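Local coordinates for phosphoribosylaminoimidazole carboxylase (Treponema denticola, PDB 5C5D) that catalyses the reversible carboxylation of 5-aminoimidazole ribonucleotide with CO2 to 4-carboxy-5-aminoimidazole ribonucleotide in de novo purine synthesis, at the interface of chains A and B and the interface of chains A and C. Numbering follows the deposited sequence. Chains: chain A/B/C, phosphoribosylaminoimidazole carboxylase.

Contact 1: the interface of chains A and B. Residues chain A 99, 103, 113, 115; chain B 99, 103, 113.
A:Leu113 and B:Leu113 meet backbone to backbone at a two-fold axis, where the short strands 112-113 of the two chains form an antiparallel bridge. The amide N of A:Leu113 donates to the carbonyl O of B:Leu113 at 3.1 Å, and the same bond returns with the chains exchanged. Both are nearly straight at the hydrogen (164°). The bridging carbonyl O of B:Leu113 also lies against CB of A:Leu113, and this too has its twin.

Around this bridge the contact is made by leucine branches and Ile99 of both chains. In A:Leu113 CG is anti to the backbone N (chi1 -179°), and its branch CD2 meets CD2 of B:Leu103, 3.9 Å from A:Leu113 to B:Leu103, the two side chains crossing at a slant. The other methyl of B:Leu103, CD1, turns to A:Ile99: B:Leu103 CD1 lies 4.1 Å from A:Ile99 CG1, and these side chains slide past each other in opposite directions. The fork of B:Leu103 thus straddles two partners, A:Ile99 on helix 99-103 and A:Leu113 on strand 112-113. A:Leu115 adds a third: CD1 of A:Leu115 rests 3.9 Å from B:Leu103 CB and also touches the carbonyl O of B:Leu103, while its CG packs on CD2 of that leucine.

The same carbonyl at the end of the B helix is served by water. Water 1 lies 2.8 Å from B:Leu103 O and 3.0 Å from the backbone N of A:Leu115, joining two polar backbone atoms beside the apolar cluster.

The patch is part of a symmetric homodimeric contact within the deposited assembly of eight chains; strand pairing may set the register of the two subunits, and the leucine packing around it probably supports the contact.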
loop_
_atom_site.group_PDB
_atom_site.type_symbol
_atom_site.label_atom_id
_atom_site.label_comp_id
_atom_site.label_asym_id
_atom_site.label_seq_id
_atom_site.Cartn_x
_atom_site.Cartn_y
_atom_site.Cartn_z
ATOM N N ILE A 99 -6.275 9.177 5.151
ATOM C CA ILE A 99 -5.859 10.421 4.567
ATOM C C ILE A 99 -6.477 10.613 3.185
ATOM O O ILE A 99 -6.765 11.740 2.818
ATOM C CB ILE A 99 -4.302 10.533 4.490
ATOM C CG1 ILE A 99 -3.882 11.991 4.199
ATOM C CG2 ILE A 99 -3.724 9.554 3.483
ATOM C CD1 ILE A 99 -4.321 13.007 5.237
ATOM N N LEU A 103 -7.985 13.959 0.930
ATOM C CA LEU A 103 -7.275 14.373 -0.294
ATOM C C LEU A 103 -8.196 14.472 -1.521
ATOM O O LEU A 103 -8.110 15.402 -2.329
ATOM C CB LEU A 103 -6.164 13.378 -0.605
ATOM C CG LEU A 103 -4.795 13.523 0.063
ATOM C CD1 LEU A 103 -4.005 12.240 -0.172
ATOM C CD2 LEU A 103 -4.082 14.712 -0.534
ATOM N N LEU A 113 -5.457 20.990 2.702
ATOM C CA LEU A 113 -5.094 19.893 3.578
ATOM C C LEU A 113 -3.721 20.131 4.222
ATOM O O LEU A 113 -2.716 20.377 3.543
ATOM C CB LEU A 113 -5.086 18.585 2.814
ATOM C CG LEU A 113 -4.741 17.292 3.573
ATOM C CD1 LEU A 113 -5.633 17.136 4.799
ATOM C CD2 LEU A 113 -4.882 16.141 2.619
ATOM N N LEU A 115 -1.385 18.255 7.504
ATOM C CA LEU A 115 -1.370 17.171 8.488
ATOM C C LEU A 115 -1.091 17.584 9.935
ATOM O O LEU A 115 -1.791 17.125 10.842
ATOM C CB LEU A 115 -0.327 16.116 8.083
ATOM C CG LEU A 115 -0.599 15.224 6.887
ATOM C CD1 LEU A 115 0.544 14.220 6.744
ATOM C CD2 LEU A 115 -1.911 14.506 7.041
ATOM N N ILE B 99 2.636 11.459 -3.446
ATOM C CA ILE B 99 1.838 12.377 -2.684
ATOM C C ILE B 99 2.393 12.546 -1.272
ATOM O O ILE B 99 2.291 13.629 -0.722
ATOM C CB ILE B 99 0.339 11.940 -2.634
ATOM C CG1 ILE B 99 -0.543 13.102 -2.126
ATOM C CG2 ILE B 99 0.157 10.676 -1.812
ATOM C CD1 ILE B 99 -0.505 14.359 -2.976
ATOM N N LEU B 103 2.737 15.800 1.529
ATOM C CA LEU B 103 1.963 15.747 2.782
ATOM C C LEU B 103 2.830 15.958 4.036
ATOM O O LEU B 103 2.456 16.662 4.978
ATOM C CB LEU B 103 1.266 14.398 2.900
ATOM C CG LEU B 103 -0.090 14.174 2.226
ATOM C CD1 LEU B 103 -0.390 12.679 2.231
ATOM C CD2 LEU B 103 -1.147 14.939 2.984
ATOM N N LEU B 113 -2.079 21.741 0.829
ATOM C CA LEU B 113 -2.071 20.740 -0.221
ATOM C C LEU B 113 -3.461 20.596 -0.857
ATOM O O LEU B 113 -4.470 20.375 -0.176
ATOM C CB LEU B 113 -1.613 19.403 0.324
ATOM C CG LEU B 113 -1.520 18.209 -0.640
ATOM C CD1 LEU B 113 -0.662 18.562 -1.849
ATOM C CD2 LEU B 113 -0.969 17.037 0.123
HETATM O O HOH W 1 0.664 18.732 5.329
#

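Contact 2: the interface of chains A and C. Residues chain A 10, 36-38, 41-42; chain C 146-147, 150-151.
C:Ile150, on the long helix 133-155 of chain C, presses its branched side chain onto the end of strand 31-36 of chain A and the loop after it. Its CG1 is anti to the carbonyl carbon (chi1 -65°); one arm reaches the loop, the other the strand end and the start of the loop. CD1 of C:Ile150 sits 3.9 Å from CB of A:Asp38, an engineered residue that is serine in the natural protein. The same methyl meets CE of A:Lys41, whose side chain crosses that of C:Ile150 at about a right angle. The lysine chain bends at chi3 (-99°), which brings CE back towards this methyl. CG2 of C:Ile150 lies 4.0 Å from CG2 of A:Ile36, near CA of A:Gly37 and against CG2 of A:Thr42.

The methyl CG2 of A:Thr42 touches C:Ala147 CA at 3.8 Å, CB of C:Ile150 and CG1 of C:Ile151, so one methyl group rests on three residues of the helix. C:Ala147 answers with its own methyl CB, set against the carbonyl O of A:Lys41.

The hydrogen bonds that shape the loop lie within chain A; no N or O of one chain comes within bonding reach of the other. The hydroxyl OG1 of A:Thr42 receives the amide N of A:Asp38 at 2.8 Å and donates to A:Asp38 O, in the plane of that carbonyl and on a lone pair. The carboxylate OD2 of A:Asp38 takes the amide N of A:Lys41 at 2.7 Å through its anti lone pair, a bond that belongs to the engineered residue.

A:Lys41 and the natural serine at position 38 are substrate-binding residues, so the helix of one subunit backs a substrate-binding loop of another and may help hold its shape.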
loop_
_atom_site.group_PDB
_atom_site.type_symbol
_atom_site.label_atom_id
_atom_site.label_comp_id
_atom_site.label_asym_id
_atom_site.label_seq_id
_atom_site.Cartn_x
_atom_site.Cartn_y
_atom_site.Cartn_z
ATOM N N GLY A 10 -15.415 16.651 14.504
ATOM C CA GLY A 10 -16.541 15.747 14.376
ATOM C C GLY A 10 -16.939 15.045 15.662
ATOM O O GLY A 10 -18.092 14.617 15.807
ATOM N N ILE A 36 -18.038 21.185 18.311
ATOM C CA ILE A 36 -18.217 19.789 17.962
ATOM C C ILE A 36 -19.478 19.601 17.123
ATOM O O ILE A 36 -20.523 20.165 17.409
ATOM C CB ILE A 36 -18.315 18.895 19.199
ATOM C CG1 ILE A 36 -17.037 19.012 20.025
ATOM C CG2 ILE A 36 -18.560 17.447 18.789
ATOM C CD1 ILE A 36 -17.112 18.316 21.352
ATOM N N GLY A 37 -19.365 18.792 16.081
ATOM C CA GLY A 37 -20.480 18.543 15.194
ATOM C C GLY A 37 -20.106 17.561 14.104
ATOM O O GLY A 37 -19.062 17.692 13.504
ATOM N N ASP A 38 -20.967 16.580 13.861
ATOM C CA ASP A 38 -20.734 15.552 12.846
ATOM C C ASP A 38 -21.514 15.787 11.543
ATOM O O ASP A 38 -22.689 16.129 11.566
ATOM C CB ASP A 38 -21.101 14.182 13.416
ATOM C CG ASP A 38 -20.764 13.038 12.466
ATOM O OD1 ASP A 38 -19.560 12.722 12.254
ATOM O OD2 ASP A 38 -21.710 12.449 11.916
ATOM N N LYS A 41 -24.350 12.604 11.178
ATOM C CA LYS A 41 -25.279 12.438 12.264
ATOM C C LYS A 41 -25.968 13.706 12.801
ATOM O O LYS A 41 -27.041 13.640 13.316
ATOM C CB LYS A 41 -24.571 11.716 13.409
ATOM C CG LYS A 41 -24.108 10.330 13.053
ATOM C CD LYS A 41 -23.669 9.523 14.235
ATOM C CE LYS A 41 -22.189 9.518 14.385
ATOM N NZ LYS A 41 -21.708 8.702 15.492
ATOM N N THR A 42 -25.325 14.850 12.680
ATOM C CA THR A 42 -25.859 16.098 13.178
ATOM C C THR A 42 -25.679 17.189 12.129
ATOM O O THR A 42 -25.191 18.269 12.442
ATOM C CB THR A 42 -25.168 16.545 14.491
ATOM O OG1 THR A 42 -23.779 16.797 14.241
ATOM C CG2 THR A 42 -25.290 15.490 15.563
ATOM N N ASN C 146 -27.818 9.016 19.346
ATOM C CA ASN C 146 -26.438 9.241 18.911
ATOM C C ASN C 146 -26.218 10.684 18.527
ATOM O O ASN C 146 -25.211 11.284 18.883
ATOM C CB ASN C 146 -26.075 8.345 17.724
ATOM C CG ASN C 146 -25.707 6.931 18.142
ATOM O OD1 ASN C 146 -25.479 6.658 19.323
ATOM N ND2 ASN C 146 -25.634 6.025 17.173
ATOM N N ALA C 147 -27.168 11.243 17.795
ATOM C CA ALA C 147 -27.063 12.611 17.353
ATOM C C ALA C 147 -27.142 13.572 18.537
ATOM O O ALA C 147 -26.411 14.564 18.604
ATOM C CB ALA C 147 -28.137 12.894 16.339
ATOM N N ILE C 150 -23.789 13.997 20.484
ATOM C CA ILE C 150 -22.838 14.894 19.849
ATOM C C ILE C 150 -23.204 16.352 20.110
ATOM O O ILE C 150 -22.343 17.140 20.512
ATOM C CB ILE C 150 -22.760 14.598 18.333
ATOM C CG1 ILE C 150 -22.195 13.194 18.133
ATOM C CG2 ILE C 150 -21.928 15.628 17.613
ATOM C CD1 ILE C 150 -22.373 12.662 16.734
ATOM N N ILE C 151 -24.475 16.706 19.919
ATOM C CA ILE C 151 -24.915 18.094 20.116
ATOM C C ILE C 151 -24.719 18.500 21.558
ATOM O O ILE C 151 -24.382 19.642 21.850
ATOM C CB ILE C 151 -26.385 18.285 19.710
ATOM C CG1 ILE C 151 -26.527 18.014 18.209
ATOM C CG2 ILE C 151 -26.866 19.681 20.053
ATOM C CD1 ILE C 151 -27.937 18.105 17.655
#

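The C-alpha centres of contact 1 and contact 2 lie about 25 Å apart, and the two have no residue in common. Chain A takes part in both through separate elements: helix 99-103, strand 112-113 and the following A:Leu115 face chain B, whereas the end of strand 31-36 and the loop after it meet helix 133-155 of chain C. Contact 1 belongs to a two-fold interface and contact 2 to one that is not an exact two-fold. Different surfaces thus join one subunit to two neighbours in the deposited assembly of eight, and contact 2 is the one that includes substrate-binding positions.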